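PDB 4BQN: capsular polysaccharide biosynthesis protein from Burkholderia pseudomallei, which binds coenzyme A and probably acts as an acetyltransferase in the biosynthesis of capsular polysaccharide. Local coordinates for residues 28-33 against 215-220; 40-44 against 71-75; 98-104 against 193-199; 133-139 against 273-278. The protein carries 1 engineered substitution. All blocks are in the same frame, centred on the assembly; numbering follows the deposited sequence.

Contact 1: residues 28-33 against 215-220; sequences TFARDW and MLALGY
The edge of the Tyr220 ring, at its hydroxyl end, meets Asp32 OD2 and Trp33 NE1 near the ring plane. Met215 CE sits over one face of the same ring, towards its rim. The Phe29 ring takes Leu218 CD1 at its edge, 3.8 Å from Phe29 CE1, and carries Trp33 CD1 over one face. Phe29 CG is anti to the backbone N (chi1 -178°), which puts the ring against Leu218. Tyr220 OH donates to Asp32 OD2 at 2.7 Å and uses the anti lone pair of the carboxylate, whose plane is 14° from that of the ring. Trp33 NE1 gives Tyr220 OH a weak bond of 3.0 Å. Arg31 forms a salt bridge with Asp32, side-on, NE to OD1 and NH2 to OD2. Gly219, with positive phi, follows helix 204-217 in a Schellman motif and brings Tyr220 against helix 27-32. Phe29 packs on Leu23 of helix 15-24. Two donors, Arg31 NH2 and Tyr220 OH, thus hold Asp32 OD2 and probably favour the charged carboxylate.

Contact 2: residues 40-44 against 71-75; sequences PCFVA and GYRGE. With COA (coenzyme A), chain C.
This contact forms part of the wall of the coenzyme A pocket, where the loop before helix 46-56 meets the short helix 70-73. The Tyr72 ring lies flat against the methyl carbon CEP of the pantetheine arm, which sits over the ring centre, 3.4 Å from Tyr72 CE1. The aliphatic part of Arg73 backs the opposite face, with CG towards the rim. At the ring edge, Tyr72 CE2 comes to 3.4 Å from Cys41 O. Cys41 SG approaches the Tyr72 ring obliquely, 4.8 Å from its centroid, in a sulfur-aromatic contact. Arg73 reaches the loop backbone. Its chain bends at chi3 (67°) and turns the guanidinium edge to two carbonyls. Arg73 NH1 bonds Cys41 O at 2.8 Å, with the donor above that carbonyl plane. Arg73 NH1 and NH2 grip Ala44 O end-on, at 2.9 and 3.0 Å. The NH1 bond to Ala44 O lies in the carbonyl plane, on a lone pair. Phe42 also touches Cys14, the covalent coenzyme A site. Three bonds from one guanidinium therefore tie the loop to the helix that carries Tyr72, and the charge of Arg73 is probably offset by these carbonyl dipoles and by a cation-pi contact with Tyr77.

Contact 3: residues 98-104 against 193-199; sequences MHWEGYH and KRLFYTM. With COA (coenzyme A), chain C.
The side chains of Trp100 and Phe196 cross at about a right angle, and Trp100 CB rests over one face of the Phe196 ring, 3.6 Å from its centroid. Met98 O lies at that ring's edge. The Trp100 five-membered ring is nearly parallel to Phe196 (18°) but slid aside, with little overlap. His99 and Met199 instead run side by side: Met199 CG lies between the backbone N and carbonyl carbon (chi1 62°), and the extended chain follows the imidazole. Met199 CB lies over one face, and Met199 SD lies oblique to the His99 ring, 3.5 Å from His99 CE1. At this adenine end of the coenzyme A pocket, the adenine lies over the opposite face of His99, C4A above the ring centre. His99 NE2 donates to Glu101 OE2 at 2.8 Å, in the imidazole plane and almost straight (173°), which fixes the rotation of the ring. Glu101 OE1 forms a salt bridge with Arg299. Trp100 N bonds Met199 O at 2.8 Å, on a lone pair. Tyr103 OH bonds Cys190 O and lies 2.9 Å from Lys193 O. Two waters join the loops: His104 ND1 shares one with Met199 N, and NE2 the other with Arg194 NH1 and Phe196 O.

Contact 4: residues 133-139 against 273-278; sequences VDKETYL and LLEQFE
Phe277 and Lys135 bury the largest areas here. The Phe277 ring lies flat on the first turn of helix 135-140. Lys135 CA stands over the ring centre in a CH-pi contact, 3.7 Å from the centroid, and Lys135 CB lies 3.4 Å from Phe277 CG. The edge of Phe277 is directed at the face of Tyr138 in an offset edge-to-face pair, with planes at 69° and Phe277 CZ 3.4 Å from Tyr138 CB. Lys135 CG sits between the backbone N and carbonyl carbon (chi1 61°), and its methylenes cross Leu274 at about a right angle, CG to Leu274 CD2 3.7 Å. In one of two conformers, Lys135 NZ forms a salt bridge with Glu136 OE2 at 2.7 Å. Leu139 CD2 meets Leu274 CD2 and Leu273 CB. The helical segments run roughly antiparallel, at 145°. Phe277 also packs on Ile125 of helix 123-130; Tyr138 OH bonds Tyr242. Apolar and aromatic packing thus joins the helix pair; the lysine gives its carbon chain, and its charge is probably paired with Glu136 of its own helix.

Overall arrangement
Contact 3 is the buried one, with its centre about 7 Å from that of the chain. Contacts 1, 2 and 4 are only partly buried. Contacts 2 and 3 both touch coenzyme A, with centres about 23 Å apart, and meet different parts of it: the pantetheine arm in contact 2, the adenine in contact 3. Both join loop backbone by hydrogen bonds. Contacts 1 and 4 lie away from the cofactor, on opposite sides of the chain's centre, and involve helices. They differ in chemistry: contact 1 centres on a buttressed carboxylate, contact 4 on apolar packing. Along the chain, contacts 2 and 3 are nested within the loop closed by contact 1, whereas contact 4 crosses contacts 1 and 3.

Contact 1: residues 28-33 against 215-220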
# COMPACT_ATOMS: atom_id res chain seq x y z
N THR A 28 18.31 5.65 -18.69
CA THR A 28 18.28 4.60 -19.72
C THR A 28 16.84 4.25 -20.10
O THR A 28 16.52 4.07 -21.28
CB THR A 28 19.09 3.37 -19.26
OG1 THR A 28 20.45 3.77 -19.05
CG2 THR A 28 19.08 2.27 -20.31
N PHE A 29 15.96 4.18 -19.10
CA PHE A 29 14.54 3.95 -19.37
C PHE A 29 13.94 5.12 -20.15
O PHE A 29 13.25 4.92 -21.16
CB PHE A 29 13.76 3.74 -18.06
CG PHE A 29 12.31 3.44 -18.28
CD1 PHE A 29 11.85 2.14 -18.47
CD2 PHE A 29 11.39 4.49 -18.30
CE1 PHE A 29 10.51 1.88 -18.68
CE2 PHE A 29 10.05 4.24 -18.51
CZ PHE A 29 9.60 2.94 -18.70
N ALA A 30 14.22 6.34 -19.69
CA ALA A 30 13.66 7.55 -20.30
C ALA A 30 14.14 7.78 -21.74
O ALA A 30 13.46 8.44 -22.52
CB ALA A 30 13.93 8.77 -19.43
N ARG A 31 15.30 7.23 -22.08
CA ARG A 31 15.82 7.26 -23.45
C ARG A 31 14.87 6.52 -24.40
O ARG A 31 14.71 6.92 -25.56
CB ARG A 31 17.24 6.64 -23.49
CG ARG A 31 17.88 6.52 -24.86
CD ARG A 31 19.07 5.56 -24.83
NE ARG A 31 18.63 4.19 -24.56
CZ ARG A 31 19.38 3.24 -24.03
NH1 ARG A 31 20.65 3.48 -23.71
NH2 ARG A 31 18.86 2.03 -23.82
N ASP A 32 14.25 5.46 -23.91
CA ASP A 32 13.49 4.53 -24.74
C ASP A 32 11.98 4.68 -24.68
O ASP A 32 11.27 4.23 -25.60
CB ASP A 32 13.84 3.07 -24.38
CG ASP A 32 15.30 2.73 -24.63
OD1 ASP A 32 15.92 3.34 -25.53
OD2 ASP A 32 15.82 1.84 -23.93
N TRP A 33 11.47 5.27 -23.59
CA TRP A 33 10.04 5.22 -23.29
C TRP A 33 9.47 6.58 -22.97
O TRP A 33 10.09 7.36 -22.23
CB TRP A 33 9.79 4.30 -22.09
CG TRP A 33 10.19 2.89 -22.34
CD1 TRP A 33 11.38 2.29 -21.99
CD2 TRP A 33 9.39 1.89 -22.97
NE1 TRP A 33 11.36 0.97 -22.38
CE2 TRP A 33 10.17 0.70 -23.01
CE3 TRP A 33 8.11 1.88 -23.54
CZ2 TRP A 33 9.68 -0.50 -23.56
CZ3 TRP A 33 7.63 0.70 -24.09
CH2 TRP A 33 8.41 -0.48 -24.10
N MET A 215 12.19 -2.91 -14.98
CA MET A 215 13.21 -2.77 -16.01
C MET A 215 13.82 -4.11 -16.38
O MET A 215 14.09 -4.35 -17.55
CB MET A 215 14.29 -1.77 -15.61
CG MET A 215 13.78 -0.32 -15.61
SD MET A 215 15.05 0.93 -15.39
CE MET A 215 16.08 0.60 -16.83
N LEU A 216 14.03 -4.99 -15.39
CA LEU A 216 14.57 -6.32 -15.71
C LEU A 216 13.60 -7.09 -16.58
O LEU A 216 14.01 -7.76 -17.51
CB LEU A 216 14.87 -7.11 -14.43
CG LEU A 216 15.97 -6.50 -13.56
CD1 LEU A 216 16.05 -7.18 -12.20
CD2 LEU A 216 17.34 -6.57 -14.25
N ALA A 217 12.30 -6.96 -16.29
CA ALA A 217 11.26 -7.66 -17.07
C ALA A 217 11.23 -7.17 -18.51
O ALA A 217 10.89 -7.93 -19.42
CB ALA A 217 9.90 -7.46 -16.42
N LEU A 218 11.59 -5.91 -18.72
CA LEU A 218 11.68 -5.32 -20.05
C LEU A 218 12.96 -5.65 -20.81
O LEU A 218 13.09 -5.31 -21.99
CB LEU A 218 11.50 -3.80 -19.95
CG LEU A 218 10.11 -3.35 -19.49
CD1 LEU A 218 10.15 -1.86 -19.25
CD2 LEU A 218 9.05 -3.71 -20.53
N GLY A 219 13.92 -6.30 -20.14
CA GLY A 219 15.16 -6.72 -20.80
C GLY A 219 16.36 -5.84 -20.56
O GLY A 219 17.41 -6.08 -21.16
N TYR A 220 16.24 -4.84 -19.69
CA TYR A 220 17.42 -4.06 -19.30
C TYR A 220 18.32 -4.90 -18.39
O TYR A 220 17.84 -5.82 -17.73
CB TYR A 220 17.01 -2.77 -18.57
CG TYR A 220 16.28 -1.80 -19.47
CD1 TYR A 220 16.99 -0.96 -20.33
CD2 TYR A 220 14.89 -1.71 -19.46
CE1 TYR A 220 16.33 -0.08 -21.17
CE2 TYR A 220 14.22 -0.82 -20.29
CZ TYR A 220 14.95 -0.01 -21.14
OH TYR A 220 14.29 0.87 -21.97

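Contact 2: residues 40-44 against 71-75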
# COMPACT_ATOMS: atom_id res chain seq x y z
N PRO A 40 -5.20 6.94 -11.87
CA PRO A 40 -5.32 5.66 -11.17
C PRO A 40 -6.77 5.23 -10.91
O PRO A 40 -7.71 6.01 -11.06
CB PRO A 40 -4.54 5.88 -9.87
CG PRO A 40 -4.47 7.35 -9.70
CD PRO A 40 -4.49 7.96 -11.07
N CYS A 41 -6.94 3.97 -10.51
CA CYS A 41 -8.23 3.31 -10.45
C CYS A 41 -9.20 3.96 -9.46
O CYS A 41 -10.41 3.87 -9.65
CB CYS A 41 -8.04 1.83 -10.10
SG CYS A 41 -7.31 1.50 -8.48
N PHE A 42 -8.68 4.62 -8.43
CA PHE A 42 -9.54 5.22 -7.41
C PHE A 42 -10.05 6.60 -7.80
O PHE A 42 -10.98 7.11 -7.16
CB PHE A 42 -8.85 5.28 -6.05
CG PHE A 42 -7.70 6.25 -5.99
CD1 PHE A 42 -6.42 5.88 -6.41
CD2 PHE A 42 -7.89 7.54 -5.48
CE1 PHE A 42 -5.36 6.77 -6.34
CE2 PHE A 42 -6.83 8.44 -5.43
CZ PHE A 42 -5.57 8.06 -5.86
N VAL A 43 -9.45 7.20 -8.83
CA VAL A 43 -9.83 8.56 -9.17
C VAL A 43 -10.31 8.76 -10.60
O VAL A 43 -11.05 9.70 -10.85
CB VAL A 43 -8.71 9.55 -8.76
CG1 VAL A 43 -7.54 9.45 -9.72
CG2 VAL A 43 -9.25 10.97 -8.63
N ALA A 44 -9.96 7.86 -11.52
CA ALA A 44 -10.38 8.02 -12.92
C ALA A 44 -11.88 8.20 -13.00
O ALA A 44 -12.63 7.45 -12.39
CB ALA A 44 -9.97 6.81 -13.75
N GLY A 71 -15.19 -6.03 -9.62
CA GLY A 71 -16.06 -5.68 -8.50
C GLY A 71 -15.72 -4.36 -7.83
O GLY A 71 -16.56 -3.79 -7.12
N TYR A 72 -14.50 -3.85 -8.04
CA TYR A 72 -14.08 -2.62 -7.40
C TYR A 72 -14.96 -1.42 -7.78
O TYR A 72 -15.61 -0.81 -6.92
CB TYR A 72 -12.60 -2.34 -7.73
CG TYR A 72 -12.09 -1.00 -7.25
CD1 TYR A 72 -12.20 -0.63 -5.89
CD2 TYR A 72 -11.51 -0.09 -8.14
CE1 TYR A 72 -11.73 0.60 -5.44
CE2 TYR A 72 -11.04 1.13 -7.69
CZ TYR A 72 -11.16 1.47 -6.36
OH TYR A 72 -10.70 2.67 -5.92
N ARG A 73 -15.01 -1.11 -9.07
CA ARG A 73 -15.81 0.04 -9.55
C ARG A 73 -16.59 -0.28 -10.82
O ARG A 73 -17.29 0.59 -11.36
CB ARG A 73 -14.92 1.27 -9.81
CG ARG A 73 -14.48 1.97 -8.54
CD ARG A 73 -13.62 3.19 -8.86
NE ARG A 73 -14.42 4.23 -9.52
CZ ARG A 73 -13.93 5.22 -10.27
NH1 ARG A 73 -12.63 5.33 -10.48
NH2 ARG A 73 -14.75 6.12 -10.82
N GLY A 74 -16.46 -1.51 -11.31
CA GLY A 74 -17.09 -1.90 -12.57
C GLY A 74 -16.08 -2.38 -13.59
O GLY A 74 -14.88 -2.11 -13.48
N GLU A 75 -16.58 -3.06 -14.62
CA GLU A 75 -15.73 -3.59 -15.68
C GLU A 75 -14.78 -2.56 -16.29
O GLU A 75 -13.64 -2.91 -16.60
CB GLU A 75 -16.60 -4.20 -16.77
CG GLU A 75 -15.80 -4.90 -17.86
CD GLU A 75 -16.65 -5.52 -18.93
OE1 GLU A 75 -17.66 -4.91 -19.32
OE2 GLU A 75 -16.30 -6.63 -19.39
N1A COA C . -2.99 -7.97 2.53
C2A COA C . -4.17 -7.61 3.09
N3A COA C . -5.09 -6.88 2.45
C4A COA C . -4.87 -6.50 1.17
C5A COA C . -3.62 -6.86 0.50
C6A COA C . -2.66 -7.64 1.26
N6A COA C . -1.48 -7.99 0.70
N7A COA C . -3.65 -6.35 -0.76
C8A COA C . -4.85 -5.72 -0.88
N9A COA C . -5.55 -5.79 0.27
C1B COA C . -6.90 -5.29 0.55
C2B COA C . -7.28 -4.00 -0.15
O2B COA C . -6.86 -2.87 0.63
C3B COA C . -8.79 -4.16 -0.21
O3B COA C . -9.29 -3.88 1.11
P3B COA C . -10.86 -3.67 1.41
O7A COA C . -10.88 -3.23 2.85
O8A COA C . -11.28 -2.59 0.45
O9A COA C . -11.52 -5.00 1.15
C4B COA C . -8.96 -5.66 -0.48
O4B COA C . -7.77 -6.28 -0.00
C5B COA C . -9.18 -6.00 -1.96
O5B COA C . -8.08 -5.46 -2.68
P1A COA C . -7.31 -6.28 -3.79
O1A COA C . -6.14 -5.44 -4.20
O2A COA C . -7.02 -7.68 -3.32
O3A COA C . -8.32 -6.45 -5.02
P2A COA C . -9.14 -5.44 -5.97
O4A COA C . -10.61 -5.66 -5.69
O5A COA C . -8.65 -5.72 -7.36
O6A COA C . -8.77 -3.96 -5.52
CBP COA C . -7.57 -1.92 -5.16
CCP COA C . -7.61 -3.22 -5.96
CDP COA C . -6.36 -1.09 -5.57
CEP COA C . -8.80 -1.11 -5.52
CAP COA C . -7.53 -2.28 -3.65
OAP COA C . -6.27 -2.86 -3.33
C9P COA C . -7.82 -1.18 -2.65
O9P COA C . -8.98 -0.90 -2.35
N8P COA C . -6.79 -0.58 -2.05
C7P COA C . -6.97 0.44 -1.03
C6P COA C . -7.41 1.80 -1.54
C5P COA C . -6.35 2.32 -2.47
O5P COA C . -6.39 2.09 -3.67
N4P COA C . -5.40 3.03 -1.90
C3P COA C . -4.31 3.59 -2.65
C2P COA C . -3.00 3.09 -2.10
S1P COA C . -1.78 3.28 -3.34

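Contact 3: residues 98-104 against 193-199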
# COMPACT_ATOMS: atom_id res chain seq x y z
N MET A 98 1.47 -3.51 -3.82
CA MET A 98 2.30 -3.66 -2.64
C MET A 98 1.53 -3.24 -1.39
O MET A 98 1.23 -2.06 -1.20
CB MET A 98 3.58 -2.84 -2.80
CG MET A 98 4.43 -3.31 -3.95
SD MET A 98 5.75 -2.18 -4.42
CE MET A 98 4.84 -1.04 -5.47
N HIS A 99 1.23 -4.20 -0.52
CA HIS A 99 0.49 -3.97 0.72
C HIS A 99 1.19 -4.80 1.79
O HIS A 99 1.52 -5.97 1.56
CB HIS A 99 -0.97 -4.36 0.51
CG HIS A 99 -1.83 -4.25 1.73
ND1 HIS A 99 -2.90 -3.38 1.80
CD2 HIS A 99 -1.82 -4.94 2.89
CE1 HIS A 99 -3.51 -3.54 2.97
NE2 HIS A 99 -2.87 -4.48 3.65
N TRP A 100 1.46 -4.18 2.93
CA TRP A 100 2.24 -4.84 3.98
C TRP A 100 1.90 -4.19 5.30
O TRP A 100 2.20 -3.01 5.50
CB TRP A 100 3.73 -4.66 3.68
CG TRP A 100 4.64 -5.36 4.62
CD1 TRP A 100 5.28 -4.83 5.72
CD2 TRP A 100 5.09 -6.72 4.51
NE1 TRP A 100 6.07 -5.80 6.31
CE2 TRP A 100 5.97 -6.96 5.59
CE3 TRP A 100 4.82 -7.77 3.61
CZ2 TRP A 100 6.59 -8.19 5.78
CZ3 TRP A 100 5.44 -8.99 3.79
CH2 TRP A 100 6.31 -9.20 4.88
N GLU A 101 1.30 -4.96 6.21
CA GLU A 101 0.85 -4.45 7.52
C GLU A 101 1.89 -4.66 8.62
O GLU A 101 1.64 -4.37 9.77
CB GLU A 101 -0.50 -5.08 7.90
CG GLU A 101 -1.58 -4.69 6.93
CD GLU A 101 -2.88 -5.42 7.14
OE1 GLU A 101 -3.13 -5.87 8.28
OE2 GLU A 101 -3.62 -5.55 6.15
N GLY A 102 3.07 -5.17 8.26
CA GLY A 102 4.01 -5.60 9.28
C GLY A 102 4.58 -4.50 10.15
O GLY A 102 4.93 -4.76 11.29
N TYR A 103 4.66 -3.27 9.66
CA TYR A 103 5.13 -2.19 10.54
C TYR A 103 4.04 -1.68 11.47
O TYR A 103 4.34 -1.24 12.59
CB TYR A 103 5.65 -1.01 9.73
CG TYR A 103 6.80 -1.37 8.84
CD1 TYR A 103 8.07 -1.59 9.37
CD2 TYR A 103 6.64 -1.45 7.46
CE1 TYR A 103 9.14 -1.92 8.54
CE2 TYR A 103 7.69 -1.78 6.63
CZ TYR A 103 8.94 -2.00 7.17
OH TYR A 103 9.97 -2.31 6.32
N HIS A 104 2.80 -1.70 10.98
CA HIS A 104 1.69 -1.03 11.66
C HIS A 104 0.52 -2.00 11.73
O HIS A 104 -0.49 -1.83 11.05
CB HIS A 104 1.28 0.27 10.94
CG HIS A 104 2.42 0.98 10.28
ND1 HIS A 104 2.56 1.03 8.90
CD2 HIS A 104 3.47 1.68 10.79
CE1 HIS A 104 3.65 1.71 8.60
NE2 HIS A 104 4.22 2.13 9.73
N LYS A 193 15.25 -2.03 6.86
CA LYS A 193 14.98 -0.81 6.10
C LYS A 193 13.49 -0.54 6.15
O LYS A 193 12.70 -1.46 6.02
CB LYS A 193 15.38 -1.00 4.63
CG LYS A 193 16.86 -1.16 4.38
CD LYS A 193 17.11 -1.69 2.98
CE LYS A 193 18.37 -2.54 2.95
NZ LYS A 193 18.25 -3.77 3.79
N ARG A 194 13.11 0.72 6.31
CA ARG A 194 11.69 1.06 6.32
C ARG A 194 11.17 1.03 4.89
O ARG A 194 11.52 1.89 4.09
CB ARG A 194 11.48 2.44 6.94
CG ARG A 194 10.01 2.78 7.16
CD ARG A 194 9.82 4.24 7.54
NE ARG A 194 10.57 4.67 8.72
CZ ARG A 194 10.10 4.66 9.97
NH1 ARG A 194 8.90 4.18 10.23
NH2 ARG A 194 10.84 5.13 10.97
N LEU A 195 10.34 0.04 4.58
CA LEU A 195 9.89 -0.18 3.20
C LEU A 195 8.50 0.38 2.90
O LEU A 195 8.13 0.52 1.73
CB LEU A 195 9.93 -1.67 2.87
CG LEU A 195 11.32 -2.33 2.89
CD1 LEU A 195 11.20 -3.80 2.51
CD2 LEU A 195 12.30 -1.59 1.98
N PHE A 196 7.74 0.69 3.95
CA PHE A 196 6.38 1.23 3.82
C PHE A 196 6.19 2.34 4.83
O PHE A 196 6.55 2.17 6.00
CB PHE A 196 5.31 0.16 4.08
CG PHE A 196 5.18 -0.86 2.98
CD1 PHE A 196 6.06 -1.94 2.88
CD2 PHE A 196 4.16 -0.76 2.04
CE1 PHE A 196 5.93 -2.89 1.88
CE2 PHE A 196 4.02 -1.72 1.03
CZ PHE A 196 4.91 -2.77 0.94
N TYR A 197 5.57 3.45 4.39
CA TYR A 197 5.11 4.51 5.29
C TYR A 197 3.70 4.23 5.84
O TYR A 197 3.35 4.65 6.96
CB TYR A 197 5.06 5.83 4.53
CG TYR A 197 6.41 6.42 4.21
CD1 TYR A 197 7.36 6.64 5.20
CD2 TYR A 197 6.71 6.81 2.90
CE1 TYR A 197 8.59 7.21 4.91
CE2 TYR A 197 7.94 7.40 2.59
CZ TYR A 197 8.88 7.60 3.60
OH TYR A 197 10.11 8.17 3.34
N THR A 198 2.87 3.57 5.03
CA THR A 198 1.58 3.04 5.44
C THR A 198 1.46 1.69 4.76
O THR A 198 2.30 1.36 3.88
CB THR A 198 0.39 3.88 4.97
OG1 THR A 198 0.23 3.65 3.56
CG2 THR A 198 0.61 5.38 5.22
N MET A 199 0.47 0.89 5.14
CA MET A 199 0.32 -0.45 4.58
C MET A 199 0.38 -0.50 3.06
O MET A 199 0.76 -1.51 2.49
CB MET A 199 -0.98 -1.09 5.06
CG MET A 199 -2.25 -0.37 4.64
SD MET A 199 -3.64 -1.10 5.53
CE MET A 199 -5.01 -0.37 4.65
N1A COA C . -2.99 -7.97 2.53
C2A COA C . -4.17 -7.61 3.09
N3A COA C . -5.09 -6.88 2.45
C4A COA C . -4.87 -6.50 1.17
C5A COA C . -3.62 -6.86 0.50
C6A COA C . -2.66 -7.64 1.26
N6A COA C . -1.48 -7.99 0.70
N7A COA C . -3.65 -6.35 -0.76
C8A COA C . -4.85 -5.72 -0.88
N9A COA C . -5.55 -5.79 0.27
C1B COA C . -6.90 -5.29 0.55
C2B COA C . -7.28 -4.00 -0.15
O2B COA C . -6.86 -2.87 0.63
C3B COA C . -8.79 -4.16 -0.21
O3B COA C . -9.29 -3.88 1.11
P3B COA C . -10.86 -3.67 1.41
O7A COA C . -10.88 -3.23 2.85
O8A COA C . -11.28 -2.59 0.45
O9A COA C . -11.52 -5.00 1.15
C4B COA C . -8.96 -5.66 -0.48
O4B COA C . -7.77 -6.28 -0.00
C5B COA C . -9.18 -6.00 -1.96
O5B COA C . -8.08 -5.46 -2.68
P1A COA C . -7.31 -6.28 -3.79
O1A COA C . -6.14 -5.44 -4.20
O2A COA C . -7.02 -7.68 -3.32
O3A COA C . -8.32 -6.45 -5.02
P2A COA C . -9.14 -5.44 -5.97
O4A COA C . -10.61 -5.66 -5.69
O5A COA C . -8.65 -5.72 -7.36
O6A COA C . -8.77 -3.96 -5.52
CBP COA C . -7.57 -1.92 -5.16
CCP COA C . -7.61 -3.22 -5.96
CDP COA C . -6.36 -1.09 -5.57
CEP COA C . -8.80 -1.11 -5.52
CAP COA C . -7.53 -2.28 -3.65
OAP COA C . -6.27 -2.86 -3.33
C9P COA C . -7.82 -1.18 -2.65
O9P COA C . -8.98 -0.90 -2.35
N8P COA C . -6.79 -0.58 -2.05
C7P COA C . -6.97 0.44 -1.03
C6P COA C . -7.41 1.80 -1.54
C5P COA C . -6.35 2.32 -2.47
O5P COA C . -6.39 2.09 -3.67
N4P COA C . -5.40 3.03 -1.90
C3P COA C . -4.31 3.59 -2.65
C2P COA C . -3.00 3.09 -2.10
S1P COA C . -1.78 3.28 -3.34
O HOH W 1 -0.19 1.18 7.83
O HOH W 2 6.74 3.12 8.63

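Contact 4: residues 133-139 against 273-278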
# COMPACT_ATOMS: atom_id res chain seq x y z
N VAL A 133 -13.30 0.27 26.26
CA VAL A 133 -12.03 0.69 26.84
C VAL A 133 -11.94 2.19 26.59
O VAL A 133 -12.08 2.62 25.45
CB VAL A 133 -10.83 -0.06 26.21
CG1 VAL A 133 -9.51 0.57 26.63
CG2 VAL A 133 -10.87 -1.53 26.62
N ASP A 134 -11.76 2.98 27.66
CA ASP A 134 -11.66 4.44 27.52
C ASP A 134 -10.34 4.85 26.89
O ASP A 134 -9.33 4.13 27.00
CB ASP A 134 -11.91 5.18 28.85
CG ASP A 134 -11.86 4.28 30.08
OD1 ASP A 134 -11.21 3.21 30.05
OD2 ASP A 134 -12.50 4.65 31.09
N LYS A 135 -10.34 6.00 26.22
CA LYS A 135 -9.16 6.45 25.48
C LYS A 135 -7.93 6.62 26.38
O LYS A 135 -6.80 6.31 25.98
CB LYS A 135 -9.46 7.72 24.67
CG LYS A 135 -9.89 8.93 25.48
CD LYS A 135 -10.39 10.05 24.58
CE LYS A 135 -10.55 11.34 25.36
NZ LYS A 135 -11.54 11.22 26.47
N GLU A 136 -8.15 7.09 27.61
CA GLU A 136 -7.06 7.29 28.56
C GLU A 136 -6.42 5.96 28.94
O GLU A 136 -5.19 5.85 29.03
CB GLU A 136 -7.57 8.02 29.81
CG GLU A 136 -8.13 9.42 29.53
CD GLU A 136 -9.57 9.44 29.02
OE1 GLU A 136 -10.26 8.39 29.03
OE2 GLU A 136 -10.02 10.53 28.62
N THR A 137 -7.25 4.94 29.14
CA THR A 137 -6.78 3.59 29.46
C THR A 137 -5.94 3.04 28.31
O THR A 137 -4.86 2.47 28.52
CB THR A 137 -7.94 2.63 29.78
OG1 THR A 137 -8.68 3.15 30.89
CG2 THR A 137 -7.43 1.25 30.15
N TYR A 138 -6.42 3.22 27.08
CA TYR A 138 -5.69 2.77 25.91
C TYR A 138 -4.31 3.42 25.84
O TYR A 138 -3.30 2.72 25.64
CB TYR A 138 -6.48 3.06 24.64
CG TYR A 138 -5.93 2.41 23.39
CD1 TYR A 138 -4.90 3.00 22.66
CD2 TYR A 138 -6.47 1.21 22.93
CE1 TYR A 138 -4.41 2.39 21.50
CE2 TYR A 138 -5.98 0.58 21.79
CZ TYR A 138 -4.96 1.18 21.07
OH TYR A 138 -4.49 0.56 19.93
N LEU A 139 -4.26 4.74 26.02
CA LEU A 139 -2.98 5.45 25.95
C LEU A 139 -2.00 4.99 27.03
O LEU A 139 -0.78 4.97 26.79
CB LEU A 139 -3.19 6.97 25.96
CG LEU A 139 -3.38 7.64 24.58
CD1 LEU A 139 -2.07 7.65 23.81
CD2 LEU A 139 -4.49 7.03 23.73
N LEU A 273 -3.76 9.45 18.62
CA LEU A 273 -4.52 8.28 19.07
C LEU A 273 -5.80 8.68 19.79
O LEU A 273 -6.84 8.05 19.62
CB LEU A 273 -3.63 7.37 19.93
CG LEU A 273 -2.46 6.71 19.17
CD1 LEU A 273 -1.52 6.06 20.17
CD2 LEU A 273 -2.96 5.70 18.14
N LEU A 274 -5.75 9.73 20.60
CA LEU A 274 -6.97 10.25 21.21
C LEU A 274 -8.00 10.66 20.16
O LEU A 274 -9.20 10.39 20.31
CB LEU A 274 -6.63 11.41 22.15
CG LEU A 274 -5.85 11.06 23.42
CD1 LEU A 274 -5.39 12.32 24.15
CD2 LEU A 274 -6.62 10.15 24.36
N GLU A 275 -7.54 11.31 19.09
CA GLU A 275 -8.43 11.72 18.00
C GLU A 275 -9.04 10.52 17.26
O GLU A 275 -10.16 10.59 16.77
CB GLU A 275 -7.71 12.66 17.03
CG GLU A 275 -7.45 14.05 17.61
CD GLU A 275 -6.72 14.99 16.67
OE1 GLU A 275 -6.66 14.71 15.45
OE2 GLU A 275 -6.20 16.03 17.14
N GLN A 276 -8.29 9.43 17.18
CA GLN A 276 -8.86 8.19 16.62
C GLN A 276 -10.06 7.72 17.44
O GLN A 276 -11.10 7.35 16.88
CB GLN A 276 -7.80 7.08 16.53
CG GLN A 276 -6.72 7.34 15.49
CD GLN A 276 -7.23 7.12 14.08
OE1 GLN A 276 -7.78 6.07 13.78
NE2 GLN A 276 -7.07 8.12 13.22
N PHE A 277 -9.92 7.73 18.77
CA PHE A 277 -11.06 7.40 19.63
C PHE A 277 -12.25 8.31 19.33
O PHE A 277 -13.37 7.83 19.16
CB PHE A 277 -10.70 7.46 21.11
CG PHE A 277 -10.12 6.19 21.65
CD1 PHE A 277 -10.95 5.20 22.17
CD2 PHE A 277 -8.74 5.96 21.61
CE1 PHE A 277 -10.44 4.00 22.66
CE2 PHE A 277 -8.22 4.77 22.11
CZ PHE A 277 -9.07 3.79 22.61
N GLU A 278 -11.99 9.61 19.24
CA GLU A 278 -13.05 10.58 19.00
C GLU A 278 -13.73 10.33 17.66
O GLU A 278 -14.95 10.42 17.54
CB GLU A 278 -12.49 11.99 19.11
CG GLU A 278 -12.08 12.31 20.55
CD GLU A 278 -11.08 13.44 20.71
OE1 GLU A 278 -10.68 14.08 19.72
OE2 GLU A 278 -10.69 13.69 21.87